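Local coordinates for PbSGBP-B lipoprotein (Prevotella bryantii B14, PDB 6D2Y) that probably binds polysaccharide at the cell surface, as a lipoprotein of a polysaccharide utilization locus, and holds a magnesium ion in its beta-sandwich domain, at residues Gly256-Ile261 / Ile448-Asn453; Phe315-Pro320 / Val393-Pro398; Phe224-Pro229 / Asp452-Val457; His243-Gln248 / Phe278-Trp283. All blocks are in the same frame, centred on the assembly; numbering follows the deposited sequence.

Overall arrangement
All four contacts lie in the C-terminal beta-sandwich domain and are largely buried. Contacts 1, 2 and 3 work on one antiparallel sheet: strand 449-458 serves both contact 1 and contact 3, which share D452, N453 and the magnesium ion, while contact 2 adds strand 393-398 to strand 311-318, the neighbour of 449-458. Contact 4, the farthest from the chain's centre, joins the loop before strand 246-248 to strand 279-282 of a second sheet. Contacts 1 and 2 are regular strand pairs, apolar on one face and polar on the other. Contact 3 is a short pairing finished by metal ligands, and contact 4 relies on a histidine-carboxylate pair, an arginine and water.

Contact 1: Gly256-Ile261 / Ile448-Asn453; sequences GNYMQI and IIKIDN. With MG (magnesium ion), chain B.
I451 and I261 on one face of the sheet and K450 on the other have the most surface buried in this antiparallel pairing of strands 258-261 and 449-453. I451 stands opposite M259, a selenomethionine, in a hydrogen-bonded pair: M259 N reaches I451 O at 2.7 Å in a nearly straight bond (170°), and I451 N returns the bond to M259 O. From I451 the CD1 methyl meets I261 CD1 at 3.9 Å and M259 CE at 4.0 Å. The M259 chain bends at chi2 and chi3 (-81° and -72°), which lays its CE methyl beside I451. I261 is bonded through its backbone, both ways, to I449, and I426 and L428 of strand 423-428 cover it, so this face belongs to the inside of the sandwich.

On the other face K450 runs fully extended beyond CG. Its CD methylene lies over the face of the Y258 ring, 3.4 Å from CE2, a CH-pi contact. Its CE merely touches Q260 OE1 at 3.4 Å; Q260 NE2 is hydrogen-bonded to G262 O. The bond from K450 NZ to Y258 OH is weak; T252 is the stronger partner of the ammonium, while D250 and Q248 bond to the Y258 hydroxyl. Beyond the paired residues, N257 O and both carboxylate oxygens of D452 bind the magnesium ion, D452 OD1 at 2.4 Å. The chemistry thus changes along and across the pair: an aliphatic inner face, a lysine whose methylenes use an aromatic ring while its charge is served by others, and a metal tying the loop before 258-261 to strand 449-458, probably offsetting D452's negative charge.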
# COMPACT_ATOMS: atom_id res chain seq x y z
N GLY A 256 16.20 -16.49 -5.72
CA GLY A 256 17.33 -16.30 -6.62
C GLY A 256 18.17 -15.11 -6.20
O GLY A 256 18.33 -14.81 -5.01
N ASN A 257 18.71 -14.42 -7.20
CA ASN A 257 19.60 -13.29 -6.94
C ASN A 257 18.85 -12.13 -6.31
O ASN A 257 17.66 -11.92 -6.55
CB ASN A 257 20.26 -12.82 -8.24
CG ASN A 257 21.29 -13.81 -8.76
OD1 ASN A 257 21.98 -14.46 -7.99
ND2 ASN A 257 21.38 -13.92 -10.08
N TYR A 258 19.57 -11.37 -5.49
CA TYR A 258 19.10 -10.11 -4.96
C TYR A 258 20.16 -9.05 -5.23
O TYR A 258 21.31 -9.36 -5.51
CB TYR A 258 18.81 -10.19 -3.46
CG TYR A 258 20.01 -10.61 -2.63
CD1 TYR A 258 20.19 -11.93 -2.27
CD2 TYR A 258 20.96 -9.68 -2.24
CE1 TYR A 258 21.29 -12.32 -1.52
CE2 TYR A 258 22.07 -10.06 -1.50
CZ TYR A 258 22.22 -11.38 -1.14
OH TYR A 258 23.32 -11.75 -0.40
N MSE A 259 19.75 -7.79 -5.13
CA MSE A 259 20.67 -6.68 -5.26
C MSE A 259 20.89 -6.06 -3.88
O MSE A 259 19.93 -5.88 -3.13
CB MSE A 259 20.14 -5.67 -6.27
CG MSE A 259 21.07 -4.53 -6.64
SE MSE A 259 21.10 -3.07 -5.36
CE MSE A 259 19.35 -2.32 -5.73
N GLN A 260 22.14 -5.75 -3.55
CA GLN A 260 22.50 -5.32 -2.21
C GLN A 260 23.11 -3.93 -2.25
O GLN A 260 24.05 -3.67 -3.01
CB GLN A 260 23.48 -6.30 -1.56
CG GLN A 260 23.96 -5.86 -0.18
CD GLN A 260 24.94 -6.84 0.43
OE1 GLN A 260 24.66 -8.02 0.57
NE2 GLN A 260 26.11 -6.33 0.81
N ILE A 261 22.57 -3.03 -1.42
CA ILE A 261 23.13 -1.70 -1.21
C ILE A 261 23.83 -1.69 0.14
O ILE A 261 23.25 -2.11 1.15
CB ILE A 261 22.03 -0.63 -1.27
CG1 ILE A 261 21.32 -0.65 -2.63
CG2 ILE A 261 22.61 0.75 -0.99
CD1 ILE A 261 20.17 0.33 -2.72
N ILE A 448 22.93 -2.47 5.52
CA ILE A 448 22.88 -3.47 4.45
C ILE A 448 21.44 -3.58 4.00
O ILE A 448 20.56 -3.95 4.79
CB ILE A 448 23.42 -4.84 4.91
CG1 ILE A 448 24.94 -4.78 5.09
CG2 ILE A 448 23.03 -5.92 3.91
CD1 ILE A 448 25.59 -6.15 5.24
N ILE A 449 21.18 -3.25 2.74
CA ILE A 449 19.84 -3.27 2.17
C ILE A 449 19.86 -4.20 0.97
O ILE A 449 20.49 -3.89 -0.05
CB ILE A 449 19.35 -1.87 1.78
CG1 ILE A 449 19.21 -0.99 3.02
CG2 ILE A 449 18.05 -1.96 0.99
CD1 ILE A 449 19.09 0.48 2.70
N LYS A 450 19.17 -5.32 1.09
CA LYS A 450 19.03 -6.26 -0.00
C LYS A 450 17.67 -6.06 -0.65
O LYS A 450 16.65 -6.01 0.04
CB LYS A 450 19.20 -7.70 0.49
CG LYS A 450 20.55 -7.91 1.18
CD LYS A 450 20.76 -9.35 1.61
CE LYS A 450 22.14 -9.51 2.24
NZ LYS A 450 22.33 -10.87 2.80
N ILE A 451 17.66 -5.93 -1.97
CA ILE A 451 16.46 -5.61 -2.72
C ILE A 451 16.26 -6.66 -3.80
O ILE A 451 17.23 -7.10 -4.43
CB ILE A 451 16.54 -4.19 -3.33
CG1 ILE A 451 16.51 -3.14 -2.23
CG2 ILE A 451 15.42 -3.95 -4.33
CD1 ILE A 451 16.87 -1.74 -2.69
N ASP A 452 15.02 -7.09 -3.98
CA ASP A 452 14.68 -7.96 -5.10
C ASP A 452 13.24 -7.67 -5.51
O ASP A 452 12.46 -7.09 -4.74
CB ASP A 452 14.90 -9.44 -4.73
CG ASP A 452 14.63 -10.38 -5.88
OD1 ASP A 452 14.06 -11.46 -5.66
OD2 ASP A 452 14.99 -10.02 -7.03
N ASN A 453 12.91 -8.03 -6.74
CA ASN A 453 11.55 -7.93 -7.27
C ASN A 453 11.08 -6.47 -7.37
O ASN A 453 9.97 -6.12 -6.96
CB ASN A 453 10.57 -8.77 -6.45
CG ASN A 453 10.98 -10.24 -6.40
OD1 ASN A 453 11.48 -10.79 -7.38
ND2 ASN A 453 10.74 -10.88 -5.26
MG MG B . 15.40 -12.52 -7.35
O HOH W 1 13.44 -12.78 -7.73

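Contact 2: Phe315-Pro320 / Val393-Pro398; sequences FEMLIP and VTVTIP
E316 and T394 lie side by side in a non-hydrogen-bonded antiparallel pair, and the glutamate can be followed outward toward strand 393-398. Its CB is 3.9 Å from V393 O. CG moves to 3.6 Å from T394 OG1, and a bend at chi2 (75°) then sets CD beside the same hydroxyl. At the tip OE2 accepts a hydrogen bond from T394 OG1, 2.5 Å away, on its anti lone pair, and also passes 3.3 Å from T394 CG2. The other oxygen, OE1, receives R455 in a salt bridge and N453 ND2 in a hydrogen bond, while T394 OG1 is in turn bonded to the backbone N of E141.

The opposite face of the sheet is apolar. V395 CB sits over one face of the F315 ring, toward its rim, with F315 CZ at 3.6 Å; V395 CG2 also meets the selenium of M317 at 4.1 Å. Two backbone pairs, F315 with V395 and M317 with V393, hold the register, V395 N to F315 O being almost straight (178°). A buried carboxylate gripped by an arginine, an amide and a hydroxyl is likely to stay ionised, and it links this strand pair to strand 449-458.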
# COMPACT_ATOMS: atom_id res chain seq x y z
N PHE A 315 8.76 -3.54 -4.33
CA PHE A 315 9.93 -4.40 -4.24
C PHE A 315 9.95 -5.04 -2.86
O PHE A 315 9.35 -4.52 -1.91
CB PHE A 315 11.24 -3.63 -4.50
CG PHE A 315 11.51 -2.53 -3.50
CD1 PHE A 315 11.04 -1.25 -3.72
CD2 PHE A 315 12.27 -2.78 -2.36
CE1 PHE A 315 11.31 -0.23 -2.81
CE2 PHE A 315 12.53 -1.78 -1.45
CZ PHE A 315 12.05 -0.50 -1.68
N GLU A 316 10.64 -6.17 -2.76
CA GLU A 316 10.89 -6.82 -1.48
C GLU A 316 12.27 -6.42 -0.97
O GLU A 316 13.21 -6.25 -1.74
CB GLU A 316 10.79 -8.34 -1.60
CG GLU A 316 9.37 -8.88 -1.43
CD GLU A 316 8.50 -8.64 -2.64
OE1 GLU A 316 8.97 -8.85 -3.77
OE2 GLU A 316 7.33 -8.24 -2.46
N MSE A 317 12.38 -6.28 0.35
CA MSE A 317 13.56 -5.69 0.96
C MSE A 317 13.96 -6.39 2.26
O MSE A 317 13.11 -6.72 3.09
CB MSE A 317 13.32 -4.20 1.21
CG MSE A 317 14.44 -3.42 1.89
SE MSE A 317 13.78 -1.62 2.25
CE MSE A 317 15.39 -0.69 2.75
N LEU A 318 15.26 -6.62 2.43
CA LEU A 318 15.80 -7.22 3.63
C LEU A 318 16.87 -6.30 4.21
O LEU A 318 17.80 -5.90 3.50
CB LEU A 318 16.40 -8.61 3.34
CG LEU A 318 16.52 -9.61 4.51
CD1 LEU A 318 16.89 -10.98 3.98
CD2 LEU A 318 17.54 -9.17 5.55
N ILE A 319 16.73 -5.98 5.49
CA ILE A 319 17.77 -5.29 6.25
C ILE A 319 18.12 -6.15 7.45
O ILE A 319 17.27 -6.36 8.33
CB ILE A 319 17.32 -3.89 6.70
CG1 ILE A 319 17.02 -3.00 5.49
CG2 ILE A 319 18.38 -3.25 7.58
CD1 ILE A 319 16.69 -1.58 5.88
N PRO A 320 19.34 -6.68 7.53
CA PRO A 320 19.72 -7.50 8.69
C PRO A 320 19.64 -6.70 9.98
O PRO A 320 19.89 -5.49 10.01
CB PRO A 320 21.16 -7.92 8.37
CG PRO A 320 21.27 -7.81 6.89
CD PRO A 320 20.40 -6.65 6.51
N VAL A 393 10.37 -8.01 3.41
CA VAL A 393 9.11 -7.28 3.48
C VAL A 393 8.89 -6.56 2.15
O VAL A 393 9.84 -6.17 1.47
CB VAL A 393 9.08 -6.28 4.65
CG1 VAL A 393 9.18 -7.02 5.99
CG2 VAL A 393 10.20 -5.26 4.51
N THR A 394 7.62 -6.41 1.78
CA THR A 394 7.25 -5.73 0.55
C THR A 394 7.05 -4.24 0.81
O THR A 394 6.29 -3.85 1.70
CB THR A 394 5.99 -6.33 -0.05
OG1 THR A 394 6.18 -7.74 -0.25
CG2 THR A 394 5.64 -5.66 -1.38
N VAL A 395 7.74 -3.41 0.03
CA VAL A 395 7.67 -1.96 0.14
C VAL A 395 6.89 -1.43 -1.05
O VAL A 395 7.17 -1.80 -2.20
CB VAL A 395 9.07 -1.34 0.21
CG1 VAL A 395 8.99 0.18 0.16
CG2 VAL A 395 9.79 -1.80 1.47
N THR A 396 5.92 -0.56 -0.78
CA THR A 396 5.08 0.04 -1.81
C THR A 396 5.31 1.54 -1.83
O THR A 396 5.11 2.21 -0.81
CB THR A 396 3.60 -0.27 -1.58
OG1 THR A 396 3.41 -1.69 -1.50
CG2 THR A 396 2.76 0.29 -2.72
N ILE A 397 5.71 2.06 -2.98
CA ILE A 397 5.90 3.50 -3.15
C ILE A 397 5.13 3.95 -4.38
O ILE A 397 5.58 3.71 -5.51
CB ILE A 397 7.39 3.86 -3.26
CG1 ILE A 397 8.13 3.45 -1.98
CG2 ILE A 397 7.56 5.34 -3.52
CD1 ILE A 397 9.46 4.11 -1.81
N PRO A 398 3.98 4.59 -4.22
CA PRO A 398 3.19 4.98 -5.40
C PRO A 398 3.92 6.01 -6.24
O PRO A 398 4.57 6.92 -5.72
CB PRO A 398 1.91 5.56 -4.78
CG PRO A 398 2.29 5.95 -3.39
CD PRO A 398 3.33 4.96 -2.96

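Contact 3: Phe224-Pro229 / Asp452-Val457; sequences FDFDTP and DNIRVV. With MG (magnesium ion), chain B.
F226 and D452 are brought together by their first torsions: CG of F226 stands anti to its own carbonyl carbon (chi1 -55°), and CG of D452 anti to its backbone N (chi1 -177°). The ring and the carboxylate slide past each other in opposite directions, and D452 OD2 lies in the ring plane at its edge, 3.4 Å from F226 CD2. Farther round, F226 CZ touches I454 CD1 at 4.0 Å, the methyl that also packs on F224 CB. F224 and I454 are joined by two backbone bonds, with F224 N to I454 O at 3.0 Å. N453 and I454 together face F224, a G1 beta bulge in which N453 takes positive phi (65°).

At the bulge N453 OD1 accepts from the metal's water at 2.8 Å, while N453 ND2 goes to E316. In the loop, D225 OD1 accepts D227 N and T228 N from the same face of its carboxylate, forming an Asx turn and Asx motif. In the same turn D225 O, 2.4 Å from the magnesium ion, and D227 OD2 both bind the metal. D452 OD1 and OD2 from the strand, the carbonyls of S255 and N257 and the water complete the site, reminiscent of the structural metal sites of many beta-sandwich carbohydrate-binding modules.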
# COMPACT_ATOMS: atom_id res chain seq x y z
N PHE A 224 13.06 -5.74 -12.29
CA PHE A 224 14.30 -6.39 -11.85
C PHE A 224 13.94 -7.45 -10.82
O PHE A 224 13.64 -7.12 -9.67
CB PHE A 224 15.28 -5.39 -11.25
CG PHE A 224 15.59 -4.21 -12.12
CD1 PHE A 224 14.81 -3.07 -12.08
CD2 PHE A 224 16.70 -4.22 -12.95
CE1 PHE A 224 15.10 -1.98 -12.87
CE2 PHE A 224 17.00 -3.13 -13.74
CZ PHE A 224 16.20 -2.01 -13.70
N ASP A 225 13.97 -8.72 -11.22
CA ASP A 225 14.05 -9.82 -10.27
C ASP A 225 15.44 -10.44 -10.24
O ASP A 225 15.69 -11.34 -9.43
CB ASP A 225 12.99 -10.89 -10.59
CG ASP A 225 13.33 -11.72 -11.80
OD1 ASP A 225 14.14 -11.28 -12.64
OD2 ASP A 225 12.76 -12.83 -11.93
N PHE A 226 16.33 -9.96 -11.11
CA PHE A 226 17.75 -10.34 -11.15
C PHE A 226 17.95 -11.81 -11.48
O PHE A 226 19.03 -12.35 -11.24
CB PHE A 226 18.46 -9.96 -9.85
CG PHE A 226 18.30 -8.51 -9.49
CD1 PHE A 226 19.05 -7.55 -10.14
CD2 PHE A 226 17.40 -8.12 -8.51
CE1 PHE A 226 18.90 -6.21 -9.82
CE2 PHE A 226 17.25 -6.78 -8.19
CZ PHE A 226 18.00 -5.83 -8.85
N ASP A 227 16.93 -12.46 -12.04
CA ASP A 227 17.02 -13.88 -12.36
C ASP A 227 16.47 -14.17 -13.75
O ASP A 227 17.08 -14.93 -14.52
CB ASP A 227 16.27 -14.71 -11.31
CG ASP A 227 16.83 -14.54 -9.91
OD1 ASP A 227 18.05 -14.75 -9.73
OD2 ASP A 227 16.05 -14.20 -9.00
N THR A 228 15.33 -13.58 -14.09
CA THR A 228 14.63 -13.89 -15.33
C THR A 228 15.01 -12.91 -16.42
O THR A 228 15.01 -11.69 -16.18
CB THR A 228 13.12 -13.86 -15.12
OG1 THR A 228 12.81 -14.40 -13.82
CG2 THR A 228 12.41 -14.68 -16.19
N PRO A 229 15.34 -13.38 -17.63
CA PRO A 229 15.66 -12.44 -18.71
C PRO A 229 14.43 -11.66 -19.15
O PRO A 229 13.34 -12.20 -19.28
CB PRO A 229 16.16 -13.36 -19.83
CG PRO A 229 15.54 -14.68 -19.54
CD PRO A 229 15.48 -14.78 -18.04
N ASP A 452 15.02 -7.09 -3.98
CA ASP A 452 14.68 -7.96 -5.10
C ASP A 452 13.24 -7.67 -5.51
O ASP A 452 12.46 -7.09 -4.74
CB ASP A 452 14.90 -9.44 -4.73
CG ASP A 452 14.63 -10.38 -5.88
OD1 ASP A 452 14.06 -11.46 -5.66
OD2 ASP A 452 14.99 -10.02 -7.03
N ASN A 453 12.91 -8.03 -6.74
CA ASN A 453 11.55 -7.93 -7.27
C ASN A 453 11.08 -6.47 -7.37
O ASN A 453 9.97 -6.12 -6.96
CB ASN A 453 10.57 -8.77 -6.45
CG ASN A 453 10.98 -10.24 -6.40
OD1 ASN A 453 11.48 -10.79 -7.38
ND2 ASN A 453 10.74 -10.88 -5.26
N ILE A 454 11.91 -5.63 -7.98
CA ILE A 454 11.52 -4.27 -8.31
C ILE A 454 10.51 -4.33 -9.45
O ILE A 454 10.82 -4.80 -10.55
CB ILE A 454 12.74 -3.42 -8.69
CG1 ILE A 454 13.82 -3.52 -7.61
CG2 ILE A 454 12.32 -1.98 -8.93
CD1 ILE A 454 15.18 -3.03 -8.08
N ARG A 455 9.30 -3.83 -9.20
CA ARG A 455 8.21 -3.92 -10.17
C ARG A 455 7.32 -2.69 -10.06
O ARG A 455 7.38 -1.95 -9.07
CB ARG A 455 7.38 -5.19 -9.97
CG ARG A 455 6.76 -5.30 -8.58
CD ARG A 455 6.13 -6.67 -8.35
NE ARG A 455 5.51 -6.79 -7.03
CZ ARG A 455 6.14 -7.23 -5.94
NH1 ARG A 455 7.41 -7.60 -6.00
NH2 ARG A 455 5.49 -7.30 -4.78
N VAL A 456 6.50 -2.47 -11.09
CA VAL A 456 5.48 -1.43 -11.07
C VAL A 456 4.12 -2.08 -11.26
O VAL A 456 3.93 -2.88 -12.19
CB VAL A 456 5.74 -0.33 -12.13
CG1 VAL A 456 5.80 -0.91 -13.54
CG2 VAL A 456 4.68 0.75 -12.04
N VAL A 457 3.18 -1.74 -10.38
CA VAL A 457 1.93 -2.49 -10.26
C VAL A 457 0.78 -1.52 -10.08
O VAL A 457 0.94 -0.42 -9.53
CB VAL A 457 1.99 -3.47 -9.05
CG1 VAL A 457 1.95 -2.71 -7.73
CG2 VAL A 457 0.91 -4.54 -9.11
MG MG B . 15.40 -12.52 -7.35
O HOH W 1 13.44 -12.78 -7.73

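Contact 4: His243-Gln248 / Phe278-Trp283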
# COMPACT_ATOMS: atom_id res chain seq x y z
N HIS A 243 28.59 2.83 -10.97
CA HIS A 243 28.91 2.19 -9.69
C HIS A 243 28.11 0.90 -9.57
O HIS A 243 26.92 0.92 -9.21
CB HIS A 243 28.64 3.16 -8.54
CG HIS A 243 29.19 4.53 -8.79
ND1 HIS A 243 28.40 5.61 -9.10
CD2 HIS A 243 30.47 4.99 -8.79
CE1 HIS A 243 29.16 6.68 -9.27
NE2 HIS A 243 30.42 6.33 -9.09
N ASP A 244 28.76 -0.22 -9.85
CA ASP A 244 28.10 -1.52 -9.87
C ASP A 244 27.86 -2.03 -8.46
O ASP A 244 28.73 -1.93 -7.59
CB ASP A 244 28.95 -2.53 -10.65
CG ASP A 244 29.43 -1.99 -11.98
OD1 ASP A 244 28.62 -1.35 -12.69
OD2 ASP A 244 30.61 -2.20 -12.31
N ARG A 245 26.68 -2.59 -8.24
CA ARG A 245 26.28 -3.08 -6.93
C ARG A 245 26.31 -4.60 -6.91
O ARG A 245 26.27 -5.27 -7.94
CB ARG A 245 24.89 -2.57 -6.55
CG ARG A 245 24.82 -1.07 -6.34
CD ARG A 245 25.12 -0.68 -4.90
NE ARG A 245 26.53 -0.86 -4.55
CZ ARG A 245 27.50 -0.00 -4.85
NH1 ARG A 245 27.22 1.11 -5.52
NH2 ARG A 245 28.75 -0.26 -4.49
N ILE A 246 26.40 -5.15 -5.69
CA ILE A 246 26.40 -6.59 -5.50
C ILE A 246 25.07 -7.16 -5.98
O ILE A 246 24.00 -6.66 -5.64
CB ILE A 246 26.65 -6.93 -4.03
CG1 ILE A 246 28.04 -6.44 -3.60
CG2 ILE A 246 26.50 -8.42 -3.79
CD1 ILE A 246 28.38 -6.79 -2.16
N ILE A 247 25.15 -8.22 -6.78
CA ILE A 247 23.98 -8.97 -7.22
C ILE A 247 24.34 -10.45 -7.10
O ILE A 247 25.17 -10.95 -7.87
CB ILE A 247 23.55 -8.64 -8.66
CG1 ILE A 247 23.40 -7.12 -8.84
CG2 ILE A 247 22.26 -9.35 -9.01
CD1 ILE A 247 22.54 -6.72 -10.03
N GLN A 248 23.75 -11.13 -6.13
CA GLN A 248 24.14 -12.50 -5.82
C GLN A 248 22.96 -13.22 -5.18
O GLN A 248 21.92 -12.62 -4.90
CB GLN A 248 25.35 -12.53 -4.89
CG GLN A 248 25.07 -11.93 -3.52
CD GLN A 248 26.32 -11.69 -2.71
OE1 GLN A 248 27.44 -11.80 -3.22
NE2 GLN A 248 26.15 -11.35 -1.44
N PHE A 278 26.38 3.51 -1.93
CA PHE A 278 24.95 3.29 -1.75
C PHE A 278 24.14 3.78 -2.95
O PHE A 278 23.08 4.37 -2.81
CB PHE A 278 24.45 3.97 -0.47
CG PHE A 278 25.42 3.88 0.67
CD1 PHE A 278 25.55 2.71 1.39
CD2 PHE A 278 26.17 4.98 1.05
CE1 PHE A 278 26.44 2.62 2.46
CE2 PHE A 278 27.06 4.91 2.12
CZ PHE A 278 27.19 3.72 2.82
N SER A 279 24.65 3.53 -4.15
CA SER A 279 23.98 3.93 -5.38
C SER A 279 23.85 2.72 -6.30
O SER A 279 24.85 2.11 -6.68
CB SER A 279 24.75 5.05 -6.09
OG SER A 279 24.17 5.34 -7.35
N PHE A 280 22.61 2.37 -6.64
CA PHE A 280 22.33 1.43 -7.71
C PHE A 280 21.86 2.22 -8.93
O PHE A 280 20.99 3.08 -8.81
CB PHE A 280 21.27 0.40 -7.30
CG PHE A 280 20.74 -0.41 -8.45
CD1 PHE A 280 19.51 -0.11 -9.01
CD2 PHE A 280 21.48 -1.45 -8.98
CE1 PHE A 280 19.02 -0.85 -10.07
CE2 PHE A 280 21.00 -2.20 -10.05
CZ PHE A 280 19.76 -1.90 -10.59
N GLU A 281 22.44 1.92 -10.09
CA GLU A 281 22.17 2.69 -11.30
C GLU A 281 21.89 1.74 -12.46
O GLU A 281 22.75 0.93 -12.82
CB GLU A 281 23.35 3.61 -11.64
CG GLU A 281 23.79 4.50 -10.48
CD GLU A 281 25.29 4.79 -10.49
OE1 GLU A 281 25.99 4.28 -11.39
OE2 GLU A 281 25.76 5.53 -9.60
N TYR A 282 20.69 1.84 -13.03
CA TYR A 282 20.37 1.20 -14.30
C TYR A 282 20.08 2.29 -15.32
O TYR A 282 19.04 2.95 -15.26
CB TYR A 282 19.18 0.25 -14.19
CG TYR A 282 18.81 -0.35 -15.53
CD1 TYR A 282 19.45 -1.48 -16.01
CD2 TYR A 282 17.84 0.24 -16.34
CE1 TYR A 282 19.14 -2.02 -17.24
CE2 TYR A 282 17.52 -0.29 -17.58
CZ TYR A 282 18.17 -1.43 -18.02
OH TYR A 282 17.86 -1.96 -19.25
N TRP A 283 21.01 2.48 -16.25
CA TRP A 283 20.85 3.46 -17.32
C TRP A 283 20.60 2.71 -18.62
O TRP A 283 21.36 1.81 -18.98
CB TRP A 283 22.09 4.35 -17.43
CG TRP A 283 22.46 5.01 -16.12
CD1 TRP A 283 21.64 5.22 -15.05
CD2 TRP A 283 23.75 5.53 -15.76
NE1 TRP A 283 22.34 5.85 -14.04
CE2 TRP A 283 23.63 6.04 -14.45
CE3 TRP A 283 24.98 5.61 -16.41
CZ2 TRP A 283 24.71 6.63 -13.78
CZ3 TRP A 283 26.05 6.19 -15.75
CH2 TRP A 283 25.90 6.69 -14.45
O HOH W 2 24.49 -0.09 -9.88
O HOH W 3 26.10 0.51 -12.41
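H243 and E281 form a His-carboxylate hydrogen bond that ties the loop before strand 246-248 to strand 279-282, which lies at the edge of the second sheet of the beta-sandwich. The imidazole is set by chi1 -47°, with CG anti to the carbonyl carbon, and its ND1-H points at E281 OE2 over 2.7 Å. The acceptor lies in the ring plane and offers its syn lone pair, although the ring and carboxylate planes stand well apart from parallel. E281 bends at chi2 (148°, an unusual value), which puts CD beside the histidine. OE2 also takes S279 OG, on its anti side. The other oxygen, OE1, is met by H243 N at 3.0 Å from above the carboxylate plane, and W242 N bonds to it as well. Four donors therefore hold this buried carboxylate in place, which probably favours its ionised form.

R245 supplies the second tie. Its chain bends at chi2 and again at chi3 (71°), curling over the backbone of strand 279-282. CG comes within 3.2 Å of S279 O and lies at the edge of the F280 ring, 4.0 Å from F280 CB. The curl brings NH1 to the same carbonyl, S279 O, at 2.8 Å, the acceptor almost in the guanidinium plane; D276 O is a weak second partner of NH1, and NH2 makes a long, weak ion pair with E277. No direct backbone bond joins the two segments here. Instead a water near H243 O stands between them, and E281 N donates to it at 2.9 Å.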